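Local coordinates for sugar ABC transporter, sugar-binding protein (Streptococcus pneumoniae, PDB 2HEU) that probably binds a sugar outside the cell and delivers it to its partner ABC importer, as the extracellular solute-binding component, captured here without sugar, at residues V19-F24 / N309-Y314; G69-V74 / A90-D95; D241-F246 / S258-A263; N107-K112 / D356-W361; K215-V220 / Q386-D391. All blocks are in the same frame, centred on the assembly; numbering follows the deposited sequence.

Contacts 1 and 2 lie on the same side of the chain's centre, 13 Å apart between centres; in strand 19-24 Glu22 N donates to Asp73 OD2 (2.8 Å) and Phe24 N lies 2.9 Å from Val74 O. Contact 5 is far from them, its centre 47 Å from that of contact 1 and across the chain's centre. Contact 4 lies between, its centre about 12 Å from the centre of the chain and the Tyr109 side chain about 10 Å from the bound sodium ion. It meets contact 3 through two indoles, Trp259 CH2 lying 3.9 Å from Trp361 CZ2. Contacts 1, 4 and 5 cross one another along the chain, and contact 3 is nested inside all three.

Contact 1 (V19-F24 / N309-Y314); sequences VTIEYF and NAFVEY
Strand 19-24 and helix segment 309-314 approach most closely at Tyr23 and Phe311, whose CA atoms are 9.0 Å apart, a separation spanned entirely by side chains. Ile21, Tyr23 and Phe311 all point into the interface, and all three are buried. Phe311 reaches across to the strand with its CE2 atom 3.9 Å from Tyr23 CB and equally near Tyr23 CG, at the root of the tyrosine ring. The two rings are inclined at 48° with centroids 5.8 Å apart, an oblique pairing. Two residues earlier on the strand, Ile21 meets the base of the phenylalanine: its CD1 is 4.0 Å from Phe311 CB. Ile21 holds CG1 over the backbone, flanked by both N and C (chi1 59°), and the extended second torsion then sends CD1 out toward the helix. No hydrogen bond joins the segments; the adhesion is apolar. Around this core, Trp296 of strand 295-298 meets both aromatic rings, and Phe41 of helix 31-44 packs edge-to-face with Phe311. Strand 19-24 runs between strands 48-53 and 74-76, and helix 305-315 lies against this mixed sheet beside helix 31-44.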
# COMPACT_ATOMS: atom_id res chain seq x y z
N VAL A 19 -12.58 -25.02 21.55
CA VAL A 19 -11.26 -24.35 21.46
C VAL A 19 -11.40 -22.82 21.17
O VAL A 19 -12.10 -22.61 20.10
CB VAL A 19 -10.48 -25.07 20.35
CG1 VAL A 19 -9.19 -24.32 20.07
CG2 VAL A 19 -10.21 -26.57 20.81
N THR A 20 -10.79 -21.82 22.00
CA THR A 20 -10.77 -20.44 21.63
C THR A 20 -9.40 -20.00 21.14
O THR A 20 -8.32 -20.28 21.79
CB THR A 20 -11.18 -19.57 22.83
OG1 THR A 20 -12.44 -20.01 23.34
CG2 THR A 20 -11.31 -18.10 22.43
N ILE A 21 -9.38 -19.31 20.02
CA ILE A 21 -8.18 -18.71 19.47
C ILE A 21 -8.37 -17.22 19.38
O ILE A 21 -9.47 -16.70 19.37
CB ILE A 21 -7.88 -19.30 18.10
CG1 ILE A 21 -8.97 -19.11 17.09
CG2 ILE A 21 -7.43 -20.80 18.23
CD1 ILE A 21 -8.61 -19.41 15.65
N GLU A 22 -7.23 -16.50 19.35
CA GLU A 22 -7.20 -15.06 19.20
C GLU A 22 -6.81 -14.67 17.80
O GLU A 22 -5.87 -15.20 17.24
CB GLU A 22 -6.15 -14.46 20.13
CG GLU A 22 -6.03 -12.96 20.01
CD GLU A 22 -5.06 -12.28 20.86
OE1 GLU A 22 -4.54 -12.94 21.81
OE2 GLU A 22 -4.75 -11.10 20.70
N TYR A 23 -7.57 -13.74 17.24
CA TYR A 23 -7.23 -13.04 15.97
C TYR A 23 -6.88 -11.62 16.37
O TYR A 23 -7.75 -10.84 16.79
CB TYR A 23 -8.37 -13.09 14.95
CG TYR A 23 -8.11 -12.15 13.83
CD1 TYR A 23 -6.91 -12.13 13.15
CD2 TYR A 23 -9.04 -11.17 13.48
CE1 TYR A 23 -6.66 -11.18 12.17
CE2 TYR A 23 -8.77 -10.23 12.50
CZ TYR A 23 -7.56 -10.23 11.87
OH TYR A 23 -7.24 -9.26 10.93
N PHE A 24 -5.60 -11.27 16.21
CA PHE A 24 -5.11 -9.92 16.55
C PHE A 24 -5.22 -9.04 15.29
O PHE A 24 -4.45 -9.18 14.36
CB PHE A 24 -3.66 -10.00 17.05
CG PHE A 24 -3.11 -8.71 17.54
CD1 PHE A 24 -3.23 -8.31 18.88
CD2 PHE A 24 -2.43 -7.84 16.67
CE1 PHE A 24 -2.66 -7.11 19.36
CE2 PHE A 24 -1.88 -6.68 17.15
CZ PHE A 24 -2.01 -6.34 18.47
N ASN A 309 -5.26 -22.58 11.63
CA ASN A 309 -5.20 -22.81 10.22
C ASN A 309 -6.59 -22.82 9.58
O ASN A 309 -6.78 -22.33 8.48
CB ASN A 309 -4.43 -24.10 9.86
CG ASN A 309 -2.94 -23.86 9.88
OD1 ASN A 309 -2.26 -24.10 10.93
ND2 ASN A 309 -2.38 -23.39 8.83
N ALA A 310 -7.59 -23.36 10.27
CA ALA A 310 -8.94 -23.37 9.73
C ALA A 310 -9.43 -21.93 9.61
O ALA A 310 -10.19 -21.67 8.64
CB ALA A 310 -9.89 -24.18 10.65
N PHE A 311 -9.12 -21.09 10.54
CA PHE A 311 -9.58 -19.70 10.40
C PHE A 311 -8.96 -18.99 9.20
O PHE A 311 -9.64 -18.29 8.45
CB PHE A 311 -9.32 -18.95 11.75
CG PHE A 311 -9.86 -17.56 11.82
CD1 PHE A 311 -11.21 -17.37 11.81
CD2 PHE A 311 -9.04 -16.47 11.86
CE1 PHE A 311 -11.75 -16.12 11.95
CE2 PHE A 311 -9.62 -15.22 11.92
CZ PHE A 311 -10.96 -15.02 11.98
N VAL A 312 -7.65 -19.20 9.04
CA VAL A 312 -6.95 -18.63 7.88
C VAL A 312 -7.55 -19.21 6.56
O VAL A 312 -7.85 -18.47 5.62
CB VAL A 312 -5.49 -18.86 7.96
CG1 VAL A 312 -4.75 -18.35 6.71
CG2 VAL A 312 -4.89 -18.15 9.22
N GLU A 313 -7.74 -20.54 6.53
CA GLU A 313 -8.28 -21.17 5.33
C GLU A 313 -9.65 -20.59 5.00
O GLU A 313 -9.95 -20.36 3.83
CB GLU A 313 -8.34 -22.68 5.53
CG GLU A 313 -8.81 -23.39 4.27
CD GLU A 313 -10.28 -23.62 4.17
OE1 GLU A 313 -10.88 -24.05 5.19
OE2 GLU A 313 -10.81 -23.52 3.05
N TYR A 314 -10.50 -20.40 5.98
CA TYR A 314 -11.81 -19.92 5.76
C TYR A 314 -11.78 -18.58 5.00
O TYR A 314 -12.55 -18.39 4.04
CB TYR A 314 -12.56 -19.72 7.14
CG TYR A 314 -13.98 -19.40 7.02
CD1 TYR A 314 -14.51 -18.18 7.38
CD2 TYR A 314 -14.89 -20.35 6.59
CE1 TYR A 314 -15.81 -17.91 7.32
CE2 TYR A 314 -16.26 -20.10 6.53
CZ TYR A 314 -16.70 -18.88 6.88
OH TYR A 314 -18.03 -18.54 6.77

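Contact 2 (G69-V74 / A90-D95); sequences GDVPDV and AGVFED
Val71 and Val92 join two loops that each follow a helix closed by a Schellman motif, with Gly69 ending helix 58-67 and Gly91 ending helix 82-89 at positive phi (71° and 84°). The CA atoms of the two valines are 8.0 Å apart. Val71 points toward the opposing loop and straddles a single methyl: both its CG1 and its CG2 lie 4.1 Å from Val92 CG1. With CG1 of Val92 anti to the backbone N (chi1 168°), that methyl faces Val71 and at the same time sits 3.8 Å above the plane of the Phe93 ring, over its centre. Val71 CG1 also comes obliquely to Phe93, 4.5 Å from its CE1. The small cluster is thus built on one shared methyl; from helix 82-89, Trp87 touches both Val92 and Phe93, and Leu84 touches Phe93. Polar anchoring comes from a third element: Asp73 makes a backbone bond to Ser299, Val92 to Ala300 and Glu94 to Ile298, so both loops are fastened to the end of strand 295-298 and the residues after it. Between the loops themselves there is neither hydrogen bond nor salt bridge, which points to van der Waals packing, with the backbone bonds to 298-300 probably fixing how the loops lie.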
# COMPACT_ATOMS: atom_id res chain seq x y z
N GLY A 69 6.67 -13.34 24.65
CA GLY A 69 6.25 -14.68 24.38
C GLY A 69 4.76 -14.90 24.48
O GLY A 69 4.35 -15.98 24.84
N ASP A 70 3.93 -13.91 24.15
CA ASP A 70 2.47 -13.99 24.20
C ASP A 70 1.94 -13.65 22.82
O ASP A 70 1.30 -12.64 22.61
CB ASP A 70 1.96 -12.98 25.18
CG ASP A 70 0.49 -12.88 25.23
OD1 ASP A 70 -0.24 -13.81 24.81
OD2 ASP A 70 0.02 -11.78 25.61
N VAL A 71 2.25 -14.56 21.83
CA VAL A 71 1.94 -14.33 20.41
C VAL A 71 0.50 -14.72 20.12
O VAL A 71 0.07 -15.84 20.42
CB VAL A 71 2.92 -15.10 19.47
CG1 VAL A 71 2.65 -14.79 17.99
CG2 VAL A 71 4.35 -14.86 19.81
N PRO A 72 -0.34 -13.78 19.56
CA PRO A 72 -1.68 -14.19 19.22
C PRO A 72 -1.69 -15.36 18.26
O PRO A 72 -0.78 -15.54 17.44
CB PRO A 72 -2.25 -12.96 18.56
CG PRO A 72 -1.43 -11.84 19.07
CD PRO A 72 -0.07 -12.37 19.23
N ASP A 73 -2.75 -16.22 18.27
CA ASP A 73 -2.79 -17.40 17.40
C ASP A 73 -2.74 -16.99 15.94
O ASP A 73 -2.02 -17.63 15.18
CB ASP A 73 -4.03 -18.21 17.68
CG ASP A 73 -4.10 -18.59 19.16
OD1 ASP A 73 -3.46 -19.51 19.59
OD2 ASP A 73 -4.80 -17.86 19.91
N VAL A 74 -3.53 -16.02 15.55
CA VAL A 74 -3.56 -15.51 14.19
C VAL A 74 -3.33 -14.03 14.30
O VAL A 74 -3.98 -13.35 15.07
CB VAL A 74 -4.89 -15.81 13.49
CG1 VAL A 74 -4.83 -15.30 12.03
CG2 VAL A 74 -5.17 -17.34 13.46
N ALA A 90 13.23 -15.60 13.07
CA ALA A 90 13.39 -16.09 14.43
C ALA A 90 12.42 -17.19 14.81
O ALA A 90 12.45 -17.63 16.01
CB ALA A 90 13.26 -14.98 15.43
N GLY A 91 11.56 -17.68 13.90
CA GLY A 91 10.71 -18.78 14.17
C GLY A 91 9.43 -18.45 14.87
O GLY A 91 8.77 -19.40 15.31
N VAL A 92 9.00 -17.20 14.91
CA VAL A 92 7.80 -16.81 15.61
C VAL A 92 6.54 -17.36 14.91
O VAL A 92 5.53 -17.63 15.54
CB VAL A 92 7.73 -15.29 15.73
CG1 VAL A 92 6.38 -14.77 16.20
CG2 VAL A 92 8.92 -14.79 16.55
N PHE A 93 6.61 -17.53 13.57
CA PHE A 93 5.44 -17.85 12.74
C PHE A 93 5.53 -19.18 12.00
O PHE A 93 6.63 -19.61 11.62
CB PHE A 93 5.18 -16.71 11.69
CG PHE A 93 4.88 -15.40 12.31
CD1 PHE A 93 3.78 -15.24 13.13
CD2 PHE A 93 5.67 -14.28 11.98
CE1 PHE A 93 3.43 -14.03 13.66
CE2 PHE A 93 5.36 -13.06 12.60
CZ PHE A 93 4.24 -12.93 13.40
N GLU A 94 4.37 -19.85 11.89
CA GLU A 94 4.30 -21.10 11.17
C GLU A 94 4.66 -20.89 9.69
O GLU A 94 4.22 -19.94 9.07
CB GLU A 94 2.90 -21.66 11.28
CG GLU A 94 2.77 -23.06 10.67
CD GLU A 94 1.45 -23.70 10.83
OE1 GLU A 94 0.54 -23.17 11.43
OE2 GLU A 94 1.32 -24.87 10.32
N ASP A 95 5.43 -21.79 9.12
CA ASP A 95 5.74 -21.85 7.74
C ASP A 95 4.49 -22.33 7.01
O ASP A 95 3.96 -23.43 7.16
CB ASP A 95 6.97 -22.80 7.50
CG ASP A 95 7.31 -22.99 6.03
OD1 ASP A 95 6.74 -22.32 5.16
OD2 ASP A 95 8.22 -23.82 5.78

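Contact 3 (D241-F246 / S258-A263); sequences DVIGAF and SWAITA
From helix 239-247 Ile243 alone makes the touches, meeting Ala260 and Ala263 with two different branches. Its CD1 lies 3.9 Å from Ala260 CB. Its CG2 lies 3.9 Å from Ala263 CB and 3.7 Å from the carbonyl O of Ala263, so one methyl rests partly on helix backbone. A chi1 of -67° sets CG1 beside the backbone N and leaves CG2 anti to it, so that the branches part. Ala260 and Ala263 are three residues apart, hence on the same face of their helix, and their small side chains let the backbones close to 6.8 Å between the CA atoms of Ile243 and Ala263. Nothing polar links the segments. In the next shell, Ile264 also touches Ile243 and extends the apolar face of the shorter helix, while Tyr239, one turn before Ile243, packs on Ala260 and Trp259. Phe246 lies one turn beyond Ile243 and meets Ile264, Tyr132 and, edge-to-face, Phe271. The pair forms the two helical arms of a helix-strand-helix unit: helix 239-247 leads into strand 253-257, an edge of the three-stranded antiparallel sheet, and helix 260-265 follows it. Tyr132 of the central strand 129-134 touches Ala260, Ile261 and Phe246, seating both helices against that sheet.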
# COMPACT_ATOMS: atom_id res chain seq x y z
N ASP A 241 -7.28 18.35 3.91
CA ASP A 241 -7.46 19.51 3.08
C ASP A 241 -7.46 19.09 1.62
O ASP A 241 -8.26 19.65 0.82
CB ASP A 241 -6.38 20.55 3.30
CG ASP A 241 -6.35 21.15 4.70
OD1 ASP A 241 -7.39 21.21 5.39
OD2 ASP A 241 -5.24 21.65 5.07
N VAL A 242 -6.53 18.22 1.18
CA VAL A 242 -6.51 17.80 -0.25
C VAL A 242 -7.55 16.78 -0.60
O VAL A 242 -8.02 16.78 -1.75
CB VAL A 242 -5.11 17.33 -0.75
CG1 VAL A 242 -4.11 18.48 -0.45
CG2 VAL A 242 -4.69 16.01 -0.14
N ILE A 243 -7.96 15.94 0.33
CA ILE A 243 -9.13 15.09 0.10
C ILE A 243 -10.34 16.00 -0.18
O ILE A 243 -11.12 15.76 -1.11
CB ILE A 243 -9.38 14.19 1.32
CG1 ILE A 243 -8.27 13.17 1.49
CG2 ILE A 243 -10.82 13.56 1.23
CD1 ILE A 243 -8.11 12.18 0.40
N GLY A 244 -10.53 17.03 0.66
CA GLY A 244 -11.62 17.94 0.46
C GLY A 244 -11.51 18.72 -0.82
O GLY A 244 -12.51 18.84 -1.57
N ALA A 245 -10.35 19.23 -1.16
CA ALA A 245 -10.17 20.01 -2.39
C ALA A 245 -10.53 19.10 -3.61
O ALA A 245 -11.17 19.58 -4.56
CB ALA A 245 -8.77 20.53 -2.53
N PHE A 246 -10.07 17.86 -3.59
CA PHE A 246 -10.39 16.96 -4.70
C PHE A 246 -11.89 16.68 -4.74
O PHE A 246 -12.53 16.73 -5.79
CB PHE A 246 -9.56 15.70 -4.58
CG PHE A 246 -9.86 14.71 -5.65
CD1 PHE A 246 -9.45 14.92 -6.98
CD2 PHE A 246 -10.60 13.56 -5.41
CE1 PHE A 246 -9.79 14.07 -7.99
CE2 PHE A 246 -10.92 12.67 -6.42
CZ PHE A 246 -10.51 12.92 -7.71
N SER A 258 -4.67 3.92 -2.41
CA SER A 258 -6.02 3.36 -2.51
C SER A 258 -6.87 3.59 -1.30
O SER A 258 -8.09 3.57 -1.39
CB SER A 258 -5.87 1.83 -2.78
OG SER A 258 -5.03 1.19 -1.85
N TRP A 259 -6.21 3.79 -0.15
CA TRP A 259 -6.91 4.06 1.10
C TRP A 259 -7.76 5.34 1.00
O TRP A 259 -8.72 5.52 1.75
CB TRP A 259 -5.93 4.19 2.27
CG TRP A 259 -4.80 5.12 2.04
CD1 TRP A 259 -4.81 6.48 2.13
CD2 TRP A 259 -3.47 4.78 1.59
NE1 TRP A 259 -3.57 7.00 1.81
CE2 TRP A 259 -2.75 5.98 1.46
CE3 TRP A 259 -2.83 3.57 1.27
CZ2 TRP A 259 -1.40 5.99 1.04
CZ3 TRP A 259 -1.50 3.58 0.85
CH2 TRP A 259 -0.81 4.77 0.78
N ALA A 260 -7.40 6.28 0.13
CA ALA A 260 -8.00 7.60 0.13
C ALA A 260 -9.45 7.61 -0.34
O ALA A 260 -10.18 8.53 -0.02
CB ALA A 260 -7.17 8.59 -0.70
N ILE A 261 -9.85 6.63 -1.13
CA ILE A 261 -11.20 6.67 -1.72
C ILE A 261 -12.28 6.74 -0.62
O ILE A 261 -13.30 7.42 -0.82
CB ILE A 261 -11.45 5.50 -2.69
CG1 ILE A 261 -12.74 5.70 -3.47
CG2 ILE A 261 -11.36 4.15 -2.01
CD1 ILE A 261 -12.87 7.01 -4.25
N THR A 262 -12.07 6.10 0.49
CA THR A 262 -13.04 6.09 1.56
C THR A 262 -13.28 7.51 2.06
O THR A 262 -14.44 8.01 2.19
CB THR A 262 -12.43 5.24 2.69
OG1 THR A 262 -11.98 3.94 2.16
CG2 THR A 262 -13.45 5.03 3.79
N ALA A 263 -12.17 8.24 2.31
CA ALA A 263 -12.24 9.62 2.76
C ALA A 263 -12.89 10.50 1.71
O ALA A 263 -13.67 11.42 2.03
CB ALA A 263 -10.88 10.13 3.16

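Contact 4 (N107-K112 / D356-W361); sequences NGYAEK and DRHLVW
Lys112 and Val360 form the tightly packed part of this contact, whereas the side chains of Tyr109 and Lys112 reach His358 largely through water. Val360 CG2 rests 4.0 Å from Lys112 CB, the base of the lysine being used as an apolar surface. From there the lysine runs out fully extended (chi2 -172°), alongside strand 358-360, to place its ammonium near the carbonyl of His358 without touching it. Water 2 fills the gap, accepting from Lys112 NZ at 2.8 Å and donating to His358 O at 2.9 Å. On the tyrosine side, water 1 is bonded to Tyr109 OH at 2.7 Å, in the plane of that ring at its edge, and sits 3.4 Å above the plane of the His358 imidazole, over its centre. It also donates to His358 O, though at 3.2 Å the bond is long and this water has more acceptors nearby than protons. The hydroxyl also bonds Tyr113 OH, so two partners fix it. The imidazole is held at both nitrogens: Phe354 N donates to ND1, and NE2 bonds Asn127 O, a pattern consistent with a neutral ring protonated on NE2. Phe354 also packs edge-to-face against both Tyr109 and His358. The 107-112 loop, near the sodium site, meets strand 358-360 close to the chain's centre, a position consistent with the cleft or hinge region between the lobes of a periplasmic-binding-protein fold.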
# COMPACT_ATOMS: atom_id res chain seq x y z
N ASN A 107 -0.77 -16.02 -8.29
CA ASN A 107 0.57 -16.52 -8.64
C ASN A 107 1.64 -15.51 -8.22
O ASN A 107 1.62 -14.36 -8.64
CB ASN A 107 0.64 -16.68 -10.13
CG ASN A 107 -0.02 -17.89 -10.64
OD1 ASN A 107 -0.51 -18.71 -9.86
ND2 ASN A 107 0.01 -18.08 -11.94
N GLY A 108 2.63 -16.00 -7.48
CA GLY A 108 3.84 -15.19 -7.24
C GLY A 108 3.70 -14.13 -6.16
O GLY A 108 4.71 -13.58 -5.73
N TYR A 109 2.49 -13.86 -5.66
CA TYR A 109 2.36 -12.72 -4.81
C TYR A 109 2.80 -12.95 -3.37
O TYR A 109 3.52 -12.13 -2.81
CB TYR A 109 0.95 -12.13 -4.87
CG TYR A 109 0.90 -10.75 -4.23
CD1 TYR A 109 1.57 -9.70 -4.87
CD2 TYR A 109 0.39 -10.46 -2.98
CE1 TYR A 109 1.71 -8.48 -4.34
CE2 TYR A 109 0.45 -9.17 -2.40
CZ TYR A 109 1.12 -8.19 -3.12
OH TYR A 109 1.28 -6.97 -2.49
N ALA A 110 2.36 -14.04 -2.74
CA ALA A 110 2.77 -14.34 -1.38
C ALA A 110 4.30 -14.40 -1.30
O ALA A 110 4.88 -14.06 -0.29
CB ALA A 110 2.12 -15.58 -0.86
N GLU A 111 4.93 -14.93 -2.36
CA GLU A 111 6.33 -15.17 -2.44
C GLU A 111 7.15 -13.86 -2.38
O GLU A 111 8.35 -13.87 -2.02
CB GLU A 111 6.68 -15.92 -3.71
CG GLU A 111 6.13 -17.32 -3.82
CD GLU A 111 4.74 -17.51 -4.32
OE1 GLU A 111 3.95 -16.56 -4.45
OE2 GLU A 111 4.42 -18.69 -4.69
N LYS A 112 6.53 -12.73 -2.68
CA LYS A 112 7.19 -11.44 -2.59
C LYS A 112 7.56 -11.04 -1.21
O LYS A 112 8.29 -10.05 -1.02
CB LYS A 112 6.38 -10.37 -3.27
CG LYS A 112 6.31 -10.67 -4.75
CD LYS A 112 5.71 -9.61 -5.55
CE LYS A 112 5.63 -10.08 -7.04
NZ LYS A 112 5.05 -9.14 -7.90
N ASP A 356 3.52 -7.99 -12.10
CA ASP A 356 4.89 -7.44 -12.08
C ASP A 356 4.81 -5.94 -11.96
O ASP A 356 5.74 -5.29 -11.49
CB ASP A 356 5.85 -7.99 -13.15
CG ASP A 356 5.36 -7.93 -14.52
OD1 ASP A 356 4.35 -7.26 -14.77
OD2 ASP A 356 6.05 -8.57 -15.38
N ARG A 357 3.67 -5.39 -12.28
CA ARG A 357 3.54 -3.95 -12.30
C ARG A 357 3.02 -3.36 -11.01
O ARG A 357 2.85 -2.17 -10.92
CB ARG A 357 2.68 -3.50 -13.47
CG ARG A 357 3.39 -3.83 -14.81
CD ARG A 357 2.49 -3.67 -16.02
NE ARG A 357 2.14 -2.28 -16.30
CZ ARG A 357 1.47 -1.92 -17.36
NH1 ARG A 357 0.97 -2.81 -18.22
NH2 ARG A 357 1.18 -0.69 -17.61
N HIS A 358 2.85 -4.19 -9.97
CA HIS A 358 2.39 -3.79 -8.64
C HIS A 358 3.50 -4.08 -7.64
O HIS A 358 3.52 -5.12 -6.98
CB HIS A 358 1.12 -4.51 -8.28
CG HIS A 358 0.48 -4.14 -6.95
ND1 HIS A 358 -0.49 -4.97 -6.47
CD2 HIS A 358 0.64 -3.11 -6.09
CE1 HIS A 358 -0.91 -4.38 -5.35
NE2 HIS A 358 -0.23 -3.30 -5.07
N LEU A 359 4.39 -3.11 -7.49
CA LEU A 359 5.59 -3.28 -6.72
C LEU A 359 5.28 -3.34 -5.25
O LEU A 359 4.35 -2.73 -4.81
CB LEU A 359 6.41 -2.05 -6.99
CG LEU A 359 7.29 -2.11 -8.22
CD1 LEU A 359 6.55 -2.40 -9.49
CD2 LEU A 359 8.07 -0.84 -8.35
N VAL A 360 6.12 -4.05 -4.46
CA VAL A 360 6.05 -3.91 -3.00
C VAL A 360 6.77 -2.60 -2.65
O VAL A 360 7.83 -2.25 -3.20
CB VAL A 360 6.69 -5.08 -2.29
CG1 VAL A 360 6.65 -4.90 -0.79
CG2 VAL A 360 5.98 -6.40 -2.68
N TRP A 361 6.22 -1.86 -1.69
CA TRP A 361 6.80 -0.64 -1.14
C TRP A 361 8.31 -0.86 -0.98
O TRP A 361 8.78 -1.86 -0.40
CB TRP A 361 6.21 -0.34 0.24
CG TRP A 361 4.81 0.16 0.20
CD1 TRP A 361 3.68 -0.45 0.65
CD2 TRP A 361 4.35 1.44 -0.27
NE1 TRP A 361 2.56 0.33 0.47
CE2 TRP A 361 2.96 1.50 -0.12
CE3 TRP A 361 5.03 2.55 -0.78
CZ2 TRP A 361 2.23 2.65 -0.52
CZ3 TRP A 361 4.34 3.68 -1.10
CH2 TRP A 361 2.97 3.71 -1.02
O HOH W 1 2.53 -5.13 -3.96
O HOH W 2 2.63 -7.81 -7.43

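Contact 5 (K215-V220 / Q386-D391)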
# COMPACT_ATOMS: atom_id res chain seq x y z
N LYS A 215 18.33 12.28 -13.00
CA LYS A 215 17.73 13.23 -13.90
C LYS A 215 16.29 12.85 -14.18
O LYS A 215 15.38 13.70 -14.23
CB LYS A 215 18.53 13.32 -15.20
CG LYS A 215 19.88 14.00 -15.02
CD LYS A 215 20.67 13.96 -16.37
CE LYS A 215 22.06 14.57 -16.22
NZ LYS A 215 22.01 15.96 -15.95
N ASP A 216 16.04 11.57 -14.41
CA ASP A 216 14.67 11.10 -14.68
C ASP A 216 13.78 11.24 -13.44
O ASP A 216 12.63 11.63 -13.55
CB ASP A 216 14.67 9.68 -15.19
CG ASP A 216 15.09 9.54 -16.70
OD1 ASP A 216 15.07 10.55 -17.40
OD2 ASP A 216 15.36 8.42 -17.12
N ASP A 217 14.31 10.87 -12.27
CA ASP A 217 13.52 11.08 -11.04
C ASP A 217 13.15 12.56 -10.89
O ASP A 217 12.01 12.86 -10.53
CB ASP A 217 14.36 10.62 -9.84
CG ASP A 217 13.67 10.93 -8.54
OD1 ASP A 217 12.63 10.17 -8.33
OD2 ASP A 217 14.03 11.83 -7.80
N ILE A 218 14.08 13.48 -11.13
CA ILE A 218 13.81 14.88 -11.03
C ILE A 218 12.79 15.31 -12.05
O ILE A 218 11.91 16.11 -11.75
CB ILE A 218 15.15 15.64 -11.14
CG1 ILE A 218 15.96 15.42 -9.85
CG2 ILE A 218 14.90 17.12 -11.43
CD1 ILE A 218 17.42 15.82 -9.94
N LYS A 219 12.86 14.78 -13.28
CA LYS A 219 11.85 15.06 -14.29
C LYS A 219 10.46 14.69 -13.78
O LYS A 219 9.50 15.49 -13.88
CB LYS A 219 12.16 14.31 -15.57
CG LYS A 219 11.15 14.42 -16.67
CD LYS A 219 11.51 13.55 -17.85
CE LYS A 219 10.49 13.47 -18.96
NZ LYS A 219 10.29 14.73 -19.65
N VAL A 220 10.31 13.52 -13.21
CA VAL A 220 8.99 13.07 -12.72
C VAL A 220 8.55 13.96 -11.53
O VAL A 220 7.39 14.41 -11.45
CB VAL A 220 8.98 11.60 -12.40
CG1 VAL A 220 7.61 11.18 -11.86
CG2 VAL A 220 9.32 10.78 -13.63
N GLN A 386 20.30 19.62 -6.01
CA GLN A 386 21.46 19.12 -5.28
C GLN A 386 21.08 18.79 -3.84
O GLN A 386 21.57 17.82 -3.26
CB GLN A 386 22.62 20.11 -5.37
CG GLN A 386 23.91 19.52 -4.72
CD GLN A 386 24.44 18.35 -5.55
OE1 GLN A 386 24.53 17.21 -4.98
NE2 GLN A 386 24.76 18.54 -6.76
N GLY A 387 20.27 19.63 -3.22
CA GLY A 387 19.83 19.37 -1.88
C GLY A 387 19.12 18.05 -1.74
O GLY A 387 19.28 17.31 -0.79
N MET A 388 18.25 17.73 -2.73
CA MET A 388 17.54 16.45 -2.71
C MET A 388 18.51 15.29 -2.84
O MET A 388 18.38 14.29 -2.14
CB MET A 388 16.44 16.42 -3.79
CG MET A 388 15.69 15.12 -3.79
SD MET A 388 14.18 15.12 -4.73
CE MET A 388 14.73 15.31 -6.42
N VAL A 389 19.49 15.38 -3.75
CA VAL A 389 20.53 14.35 -3.86
C VAL A 389 21.26 14.20 -2.56
O VAL A 389 21.49 13.07 -2.08
CB VAL A 389 21.45 14.68 -5.03
CG1 VAL A 389 22.67 13.76 -5.02
CG2 VAL A 389 20.70 14.58 -6.36
N ASN A 390 21.66 15.30 -1.95
CA ASN A 390 22.34 15.24 -0.68
C ASN A 390 21.50 14.55 0.38
O ASN A 390 21.98 13.71 1.17
CB ASN A 390 22.73 16.63 -0.25
CG ASN A 390 23.84 17.26 -1.07
OD1 ASN A 390 24.51 16.58 -1.85
ND2 ASN A 390 23.98 18.56 -0.93
N ASP A 391 20.20 14.88 0.42
CA ASP A 391 19.27 14.26 1.34
C ASP A 391 19.14 12.77 1.11
O ASP A 391 19.02 11.99 2.07
CB ASP A 391 17.88 14.90 1.22
CG ASP A 391 17.74 16.31 1.70
OD1 ASP A 391 18.58 16.80 2.42
OD2 ASP A 391 16.67 16.90 1.37
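Lys219 NZ is gripped by two carboxylates, Glu153 and Asp150, in salt bridges that tie helix 212-222 to helix 149-161, apart from the apolar contact that neighbouring Ile218 makes with Met388. In that contact the methionine spans most of the gap between the helices, whose nearest CA atoms, those of Ile218 and Met388, are 9.3 Å apart. Its chain leaves the helix extended and bends only at the last torsion (chi3 66°), turning the terminal methyl onto the other helix. There CE lies 3.6 Å from Ile218 CG1, the two side chains lying side by side and running in opposite senses. The same methyl comes within 3.8 Å of Asp217 OD2, so that it wedges against both an isoleucine methylene and a buried carboxylate oxygen. No hydrogen bond crosses between the segments, and the direct touches all come from the methionine methyl. Tyr379 of helix 370-382 touches both Ile218 and Met388, and Leu375 of the same helix packs on the methionine. Leu209, in the loop before helix 212-222, touches Ile218 and Val389. Asp217 also touches helix 178-189, as does Val220, which places helix 212-222 between helix 178-189 and the C-terminal helices 370-382 and 385-396.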